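McyG protein (Microcystis aeruginosa PCC 7806, PDB 4R0M) probably activates phenylalanine or a related phenylpropanoid as its adenylate at the start of microcystin assembly, through an adenylation domain joined to a peptidyl carrier domain. Local coordinates at residues T35-R38 with T42-F45; L219-L224 with L257-L262. All blocks are in the same frame, centred on the assembly; numbering follows the deposited sequence.

How the contacts relate
Following the chain from the N terminus, contact 1 comes first and closes a short turn: strand 33-37 runs out, five residues, 38-42, reverse the chain, and strand 43-47 returns beside it. Contact 2 opens only later and closes a much longer loop, which leaves strand 217-220, passes helix 227-240, strand 243-246 and helix 249-254, and comes back with helix 258-265. The two lie in series, neither nested nor crossed. Both reach the same mixed sheet, where strand 243-246 sits between strands 33-37 and 217-220. Their centres are about 12 Å apart, and Ile37 of contact 1 packs against Leu262 of contact 2, so the edge hairpin also meets helix 258-265.

Contact 1: residues T35-R38 with T42-F45; sequences TYIR and TEYF
The hydroxyl OG1 of Thr42 has two partners: NE of Arg38, which donates to it from 2.9 Å away, and OD1 of Asp40 in the turn between the strands. The NE bond is bent, with the hydroxyl lying 33° out of the guanidinium plane. Arg38 reaches back over the neighbouring strand because its chain bends about the CG-CD bond (chi3 -74°), which lays one guanidinium face against CB of Tyr44 near the rim of the group. Its NH2 comes close to O of Glu43, but at an angle too poor for a hydrogen bond. The backbone N of Arg38 makes a nearly straight bond of 2.9 Å to O of Thr42, beside the turn of a beta hairpin. In this hairpin Tyr36 and Tyr44 form the antiparallel hydrogen-bonded pair, N of Tyr36 lying 2.9 Å from O of Tyr44 and N of Tyr44 3.0 Å from O of Tyr36. Strand 43-47 is the outermost strand at this end of the sheet, while strand 33-37 pairs on its other side with the parallel strand 243-246. The two tyrosine side chains lie side by side on one sheet face, touching CD2 to CD2 at 3.8 Å; Tyr36 is buried against helix 80-93, and its hydroxyl bonds to Gln46. On the other face, CD1 of Ile37 lies against the Glu43 carboxylate, 3.4 Å from OE2, which also forms a salt bridge with Lys265 and is hydrogen-bonded to NE2 of His266. Farther along, OG1 of Thr35 meets the edge of the Phe45 ring, 3.6 Å from CD1.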
ATOM      1  N   THR A  35      -8.538 -15.905  -9.775  1.00 31.78           N
ATOM      2  CA  THR A  35      -8.214 -15.703 -11.179  1.00 32.01           C
ATOM      3  C   THR A  35      -6.940 -14.866 -11.270  1.00 31.99           C
ATOM      4  O   THR A  35      -6.911 -13.714 -10.829  1.00 31.52           O
ATOM      5  CB  THR A  35      -9.362 -14.992 -11.927  1.00 31.93           C
ATOM      6  OG1 THR A  35     -10.571 -15.744 -11.773  1.00 32.11           O
ATOM      7  CG2 THR A  35      -9.042 -14.850 -13.414  1.00 32.11           C
ATOM      8  N   TYR A  36      -5.886 -15.462 -11.822  1.00 32.46           N
ATOM      9  CA  TYR A  36      -4.624 -14.762 -12.037  1.00 33.15           C
ATOM     10  C   TYR A  36      -4.560 -14.223 -13.457  1.00 34.28           C
ATOM     11  O   TYR A  36      -4.660 -14.988 -14.423  1.00 34.30           O
ATOM     12  CB  TYR A  36      -3.432 -15.695 -11.817  1.00 32.41           C
ATOM     13  CG  TYR A  36      -3.366 -16.362 -10.465  1.00 32.48           C
ATOM     14  CD1 TYR A  36      -2.824 -15.700  -9.363  1.00 31.94           C
ATOM     15  CD2 TYR A  36      -3.813 -17.673 -10.293  1.00 32.21           C
ATOM     16  CE1 TYR A  36      -2.745 -16.320  -8.124  1.00 31.86           C
ATOM     17  CE2 TYR A  36      -3.741 -18.301  -9.058  1.00 32.04           C
ATOM     18  CZ  TYR A  36      -3.206 -17.621  -7.977  1.00 32.01           C
ATOM     19  OH  TYR A  36      -3.134 -18.245  -6.752  1.00 31.74           O
ATOM     20  N   ILE A  37      -4.400 -12.909 -13.582  1.00 35.57           N
ATOM     21  CA  ILE A  37      -4.113 -12.299 -14.878  1.00 36.96           C
ATOM     22  C   ILE A  37      -2.599 -12.295 -15.065  1.00 37.80           C
ATOM     23  O   ILE A  37      -1.862 -11.827 -14.201  1.00 37.73           O
ATOM     24  CB  ILE A  37      -4.667 -10.857 -14.990  1.00 36.79           C
ATOM     25  CG1 ILE A  37      -6.140 -10.785 -14.553  1.00 37.29           C
ATOM     26  CG2 ILE A  37      -4.472 -10.303 -16.399  1.00 36.43           C
ATOM     27  CD1 ILE A  37      -7.116 -11.592 -15.387  1.00 37.46           C
ATOM     28  N   ARG A  38      -2.138 -12.843 -16.184  1.00 39.89           N
ATOM     29  CA  ARG A  38      -0.713 -12.848 -16.500  1.00 42.42           C
ATOM     30  C   ARG A  38      -0.320 -11.565 -17.229  1.00 43.28           C
ATOM     31  O   ARG A  38      -1.190 -10.781 -17.619  1.00 42.81           O
ATOM     32  CB  ARG A  38      -0.352 -14.087 -17.323  1.00 44.28           C
ATOM     33  CG  ARG A  38      -0.187 -15.340 -16.481  1.00 45.70           C
ATOM     34  CD  ARG A  38      -0.027 -16.598 -17.319  1.00 47.71           C
ATOM     35  NE  ARG A  38      -1.286 -17.014 -17.937  1.00 49.35           N
ATOM     36  CZ  ARG A  38      -1.711 -18.273 -18.013  1.00 49.66           C
ATOM     37  NH1 ARG A  38      -0.995 -19.260 -17.492  1.00 49.89           N
ATOM     38  NH2 ARG A  38      -2.870 -18.545 -18.598  1.00 50.44           N
ATOM     39  N   THR A  42      -3.447 -13.065 -20.526  1.00 41.48           N
ATOM     40  CA  THR A  42      -4.130 -14.360 -20.453  1.00 40.84           C
ATOM     41  C   THR A  42      -4.532 -14.638 -19.005  1.00 40.91           C
ATOM     42  O   THR A  42      -4.023 -14.001 -18.076  1.00 40.63           O
ATOM     43  CB  THR A  42      -3.267 -15.523 -20.990  1.00 40.58           C
ATOM     44  OG1 THR A  42      -2.016 -15.566 -20.294  1.00 40.10           O
ATOM     45  CG2 THR A  42      -3.018 -15.371 -22.486  1.00 40.73           C
ATOM     46  N   GLU A  43      -5.447 -15.585 -18.815  1.00 40.83           N
ATOM     47  CA  GLU A  43      -6.015 -15.840 -17.491  1.00 40.78           C
ATOM     48  C   GLU A  43      -5.838 -17.284 -17.037  1.00 40.81           C
ATOM     49  O   GLU A  43      -5.743 -18.201 -17.854  1.00 41.19           O
ATOM     50  CB  GLU A  43      -7.493 -15.447 -17.457  1.00 40.50           C
ATOM     51  CG  GLU A  43      -7.764 -14.056 -18.008  1.00 40.81           C
ATOM     52  CD  GLU A  43      -9.159 -13.551 -17.707  1.00 41.90           C
ATOM     53  OE1 GLU A  43     -10.030 -14.363 -17.327  1.00 42.64           O
ATOM     54  OE2 GLU A  43      -9.380 -12.330 -17.856  1.00 42.07           O
ATOM     55  N   TYR A  44      -5.792 -17.467 -15.721  1.00 40.51           N
ATOM     56  CA  TYR A  44      -5.640 -18.780 -15.114  1.00 40.43           C
ATOM     57  C   TYR A  44      -6.475 -18.843 -13.836  1.00 39.09           C
ATOM     58  O   TYR A  44      -6.243 -18.081 -12.891  1.00 38.79           O
ATOM     59  CB  TYR A  44      -4.158 -19.068 -14.838  1.00 42.19           C
ATOM     60  CG  TYR A  44      -3.878 -20.324 -14.040  1.00 44.48           C
ATOM     61  CD1 TYR A  44      -4.400 -21.562 -14.429  1.00 45.57           C
ATOM     62  CD2 TYR A  44      -3.069 -20.277 -12.904  1.00 45.83           C
ATOM     63  CE1 TYR A  44      -4.140 -22.711 -13.696  1.00 46.74           C
ATOM     64  CE2 TYR A  44      -2.799 -21.421 -12.166  1.00 46.97           C
ATOM     65  CZ  TYR A  44      -3.336 -22.635 -12.566  1.00 47.57           C
ATOM     66  OH  TYR A  44      -3.068 -23.771 -11.837  1.00 48.54           O
ATOM     67  N   PHE A  45      -7.460 -19.738 -13.825  1.00 36.73           N
ATOM     68  CA  PHE A  45      -8.344 -19.892 -12.672  1.00 35.27           C
ATOM     69  C   PHE A  45      -7.868 -21.009 -11.750  1.00 33.86           C
ATOM     70  O   PHE A  45      -7.538 -22.105 -12.201  1.00 33.47           O
ATOM     71  CB  PHE A  45      -9.795 -20.129 -13.115  1.00 34.59           C
ATOM     72  CG  PHE A  45     -10.758 -20.346 -11.974  1.00 34.85           C
ATOM     73  CD1 PHE A  45     -11.136 -19.289 -11.146  1.00 34.67           C
ATOM     74  CD2 PHE A  45     -11.301 -21.609 -11.735  1.00 34.33           C
ATOM     75  CE1 PHE A  45     -12.024 -19.490 -10.098  1.00 34.67           C
ATOM     76  CE2 PHE A  45     -12.193 -21.813 -10.692  1.00 34.25           C
ATOM     77  CZ  PHE A  45     -12.554 -20.753  -9.871  1.00 34.46           C
TER

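Contact 2: residues L219-L224 with L257-L262; sequences LNWMPL and LQWLEL
Trp221 drives the edge of its indole into the broad face of Trp259, its NE1 standing 3.4 Å from CE2 of Trp259 and over the middle of that ring system. The planes are inclined by 51° and the five-membered rings have centroids 4.3 Å apart, an edge-to-face pair tilted well away from perpendicular. Trp221 reaches the helix with CG held between its own backbone N and carbonyl carbon (chi1 64°). Next to this pair, Leu219 sends its two methyls to two neighbouring side chains of the helix, Trp259 and Leu262. Methyl CD2 rests against the pyrrole part of Trp259, 3.7 Å from CD1, and methyl CD1 fits beside CB of Leu262 at 3.6 Å. Trp259 and Leu262, three residues apart, thus present one helical surface to the end of a central strand. The strand belongs to the mixed sheet of the AMP-binding domain, of the ANL superfamily, and helix 258-265 packs on it just ahead of strand 270-273. Ser271 of that strand joins the two sides, its OG bonding both to NE1 of Trp259 and to O of Leu219. At the strand end, OD1 of Asn220 accepts from N of Met222 at 3.2 Å in an Asx turn. The bound phenylalanyl-adenylate lies about 11 Å from the Trp221 side chain.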
ATOM      1  N   LEU A 219     -10.934  -7.245  -7.294  1.00 28.94           N
ATOM      2  CA  LEU A 219      -9.790  -7.147  -8.198  1.00 28.83           C
ATOM      3  C   LEU A 219      -8.667  -6.328  -7.566  1.00 28.74           C
ATOM      4  O   LEU A 219      -8.862  -5.171  -7.182  1.00 28.64           O
ATOM      5  CB  LEU A 219     -10.202  -6.556  -9.554  1.00 29.18           C
ATOM      6  CG  LEU A 219      -9.132  -6.399 -10.646  1.00 29.66           C
ATOM      7  CD1 LEU A 219      -9.732  -6.571 -12.031  1.00 29.95           C
ATOM      8  CD2 LEU A 219      -8.404  -5.065 -10.548  1.00 29.93           C
ATOM      9  N   ASN A 220      -7.494  -6.948  -7.465  1.00 28.16           N
ATOM     10  CA  ASN A 220      -6.297  -6.286  -6.975  1.00 27.91           C
ATOM     11  C   ASN A 220      -5.242  -6.168  -8.067  1.00 28.39           C
ATOM     12  O   ASN A 220      -5.018  -7.111  -8.831  1.00 28.48           O
ATOM     13  CB  ASN A 220      -5.708  -7.044  -5.785  1.00 27.20           C
ATOM     14  CG  ASN A 220      -4.372  -6.479  -5.338  1.00 26.95           C
ATOM     15  OD1 ASN A 220      -4.290  -5.355  -4.848  1.00 26.39           O
ATOM     16  ND2 ASN A 220      -3.315  -7.259  -5.513  1.00 27.09           N
ATOM     17  N   TRP A 221      -4.595  -5.008  -8.136  1.00 28.64           N
ATOM     18  CA  TRP A 221      -3.455  -4.839  -9.033  1.00 28.89           C
ATOM     19  C   TRP A 221      -2.248  -4.260  -8.338  1.00 28.99           C
ATOM     20  O   TRP A 221      -1.290  -3.844  -8.983  1.00 29.81           O
ATOM     21  CB  TRP A 221      -3.839  -4.055 -10.284  1.00 28.80           C
ATOM     22  CG  TRP A 221      -4.266  -2.631 -10.039  1.00 29.19           C
ATOM     23  CD1 TRP A 221      -5.485  -2.180  -9.541  1.00 29.13           C
ATOM     24  CD2 TRP A 221      -3.489  -1.412 -10.310  1.00 29.26           C
ATOM     25  NE1 TRP A 221      -5.509  -0.810  -9.471  1.00 29.31           N
ATOM     26  CE2 TRP A 221      -4.346  -0.287  -9.918  1.00 29.34           C
ATOM     27  CE3 TRP A 221      -2.212  -1.150 -10.804  1.00 29.01           C
ATOM     28  CZ2 TRP A 221      -3.924   1.031 -10.033  1.00 29.16           C
ATOM     29  CZ3 TRP A 221      -1.799   0.183 -10.914  1.00 28.62           C
ATOM     30  CH2 TRP A 221      -2.633   1.245 -10.537  1.00 28.86           C
HETATM   31  N   MSE A 222      -2.244  -4.261  -7.023  1.00 28.54           N
HETATM   32  CA  MSE A 222      -1.108  -3.862  -6.234  1.00 28.69           C
HETATM   33  C   MSE A 222      -0.250  -5.034  -5.965  1.00 28.81           C
HETATM   34  O   MSE A 222      -0.746  -6.112  -6.006  1.00 29.23           O
HETATM   35  CB  MSE A 222      -1.557  -3.316  -4.901  1.00 28.52           C
HETATM   36  CG  MSE A 222      -2.264  -1.971  -4.968  1.00 28.99           C
HETATM   37 SE   MSE A 222      -1.366  -0.431  -5.717  1.00 28.86          SE
HETATM   38  CE  MSE A 222      -2.287  -0.376  -7.376  1.00 29.83           C
ATOM     39  N   PRO A 223       1.026  -4.862  -5.720  1.00 28.86           N
ATOM     40  CA  PRO A 223       1.891  -6.019  -5.458  1.00 28.73           C
ATOM     41  C   PRO A 223       1.470  -6.783  -4.203  1.00 28.55           C
ATOM     42  O   PRO A 223       1.004  -6.182  -3.234  1.00 28.55           O
ATOM     43  CB  PRO A 223       3.287  -5.402  -5.284  1.00 28.68           C
ATOM     44  CG  PRO A 223       3.061  -3.949  -5.065  1.00 28.78           C
ATOM     45  CD  PRO A 223       1.790  -3.605  -5.780  1.00 28.76           C
ATOM     46  N   LEU A 224       1.648  -8.099  -4.236  1.00 28.42           N
ATOM     47  CA  LEU A 224       1.092  -8.994  -3.226  1.00 28.11           C
ATOM     48  C   LEU A 224       1.743  -8.929  -1.850  1.00 28.05           C
ATOM     49  O   LEU A 224       1.179  -9.431  -0.883  1.00 28.13           O
ATOM     50  CB  LEU A 224       1.085 -10.439  -3.737  1.00 28.24           C
ATOM     51  CG  LEU A 224       0.132 -10.803  -4.881  1.00 28.55           C
ATOM     52  CD1 LEU A 224       0.284 -12.275  -5.219  1.00 29.04           C
ATOM     53  CD2 LEU A 224      -1.316 -10.497  -4.534  1.00 28.66           C
ATOM     54  N   LEU A 257      -5.975   2.121 -18.628  1.00 40.52           N
ATOM     55  CA  LEU A 257      -7.359   1.812 -18.994  1.00 39.80           C
ATOM     56  C   LEU A 257      -7.705   0.324 -18.913  1.00 38.90           C
ATOM     57  O   LEU A 257      -8.882  -0.040 -18.878  1.00 38.64           O
ATOM     58  CB  LEU A 257      -7.697   2.375 -20.383  1.00 39.56           C
ATOM     59  CG  LEU A 257      -7.799   3.900 -20.522  1.00 39.79           C
ATOM     60  CD1 LEU A 257      -8.273   4.280 -21.915  1.00 39.52           C
ATOM     61  CD2 LEU A 257      -8.716   4.508 -19.469  1.00 39.94           C
ATOM     62  N   GLN A 258      -6.679  -0.526 -18.875  1.00 38.44           N
ATOM     63  CA  GLN A 258      -6.867  -1.966 -18.686  1.00 38.31           C
ATOM     64  C   GLN A 258      -7.552  -2.297 -17.362  1.00 37.39           C
ATOM     65  O   GLN A 258      -8.229  -3.318 -17.247  1.00 37.55           O
ATOM     66  CB  GLN A 258      -5.536  -2.714 -18.797  1.00 39.20           C
ATOM     67  CG  GLN A 258      -5.165  -3.099 -20.220  1.00 40.41           C
ATOM     68  CD  GLN A 258      -6.206  -3.990 -20.873  1.00 41.17           C
ATOM     69  OE1 GLN A 258      -6.888  -3.579 -21.812  1.00 41.15           O
ATOM     70  NE2 GLN A 258      -6.347  -5.211 -20.363  1.00 41.94           N
ATOM     71  N   TRP A 259      -7.370  -1.424 -16.373  1.00 36.27           N
ATOM     72  CA  TRP A 259      -8.057  -1.536 -15.091  1.00 35.90           C
ATOM     73  C   TRP A 259      -9.545  -1.426 -15.272  1.00 36.44           C
ATOM     74  O   TRP A 259     -10.301  -2.207 -14.694  1.00 36.46           O
ATOM     75  CB  TRP A 259      -7.549  -0.468 -14.124  1.00 34.51           C
ATOM     76  CG  TRP A 259      -8.072  -0.593 -12.710  1.00 33.58           C
ATOM     77  CD1 TRP A 259      -8.563  -1.735 -12.078  1.00 33.28           C
ATOM     78  CD2 TRP A 259      -8.132   0.461 -11.686  1.00 33.14           C
ATOM     79  NE1 TRP A 259      -8.930  -1.460 -10.786  1.00 32.91           N
ATOM     80  CE2 TRP A 259      -8.697  -0.166 -10.484  1.00 32.97           C
ATOM     81  CE3 TRP A 259      -7.799   1.810 -11.648  1.00 32.60           C
ATOM     82  CZ2 TRP A 259      -8.905   0.545  -9.311  1.00 32.66           C
ATOM     83  CZ3 TRP A 259      -8.015   2.517 -10.459  1.00 32.63           C
ATOM     84  CH2 TRP A 259      -8.557   1.898  -9.320  1.00 32.47           C
ATOM     85  N   LEU A 260      -9.967  -0.461 -16.087  1.00 36.70           N
ATOM     86  CA  LEU A 260     -11.377  -0.255 -16.412  1.00 37.01           C
ATOM     87  C   LEU A 260     -11.928  -1.395 -17.267  1.00 37.53           C
ATOM     88  O   LEU A 260     -13.081  -1.803 -17.107  1.00 37.44           O
ATOM     89  CB  LEU A 260     -11.564   1.086 -17.131  1.00 37.20           C
ATOM     90  CG  LEU A 260     -11.896   2.357 -16.331  1.00 36.99           C
ATOM     91  CD1 LEU A 260     -11.138   2.471 -15.014  1.00 36.45           C
ATOM     92  CD2 LEU A 260     -11.659   3.588 -17.195  1.00 36.96           C
ATOM     93  N   GLU A 261     -11.090  -1.898 -18.170  1.00 38.12           N
ATOM     94  CA  GLU A 261     -11.430  -3.024 -19.033  1.00 38.33           C
ATOM     95  C   GLU A 261     -11.708  -4.284 -18.208  1.00 37.79           C
ATOM     96  O   GLU A 261     -12.670  -5.011 -18.472  1.00 36.86           O
ATOM     97  CB  GLU A 261     -10.294  -3.274 -20.032  1.00 39.73           C
ATOM     98  CG  GLU A 261     -10.467  -4.499 -20.926  1.00 41.71           C
ATOM     99  CD  GLU A 261     -11.288  -4.233 -22.178  1.00 43.16           C
ATOM    100  OE1 GLU A 261     -11.950  -3.176 -22.274  1.00 44.24           O
ATOM    101  OE2 GLU A 261     -11.270  -5.094 -23.084  1.00 44.26           O
ATOM    102  N   LEU A 262     -10.863  -4.525 -17.209  1.00 36.57           N
ATOM    103  CA  LEU A 262     -10.978  -5.712 -16.366  1.00 35.36           C
ATOM    104  C   LEU A 262     -12.158  -5.641 -15.395  1.00 35.46           C
ATOM    105  O   LEU A 262     -12.765  -6.669 -15.083  1.00 35.92           O
ATOM    106  CB  LEU A 262      -9.668  -5.975 -15.620  1.00 34.20           C
ATOM    107  CG  LEU A 262      -8.486  -6.488 -16.455  1.00 33.57           C
ATOM    108  CD1 LEU A 262      -7.179  -6.287 -15.701  1.00 32.86           C
ATOM    109  CD2 LEU A 262      -8.661  -7.944 -16.869  1.00 32.71           C
TER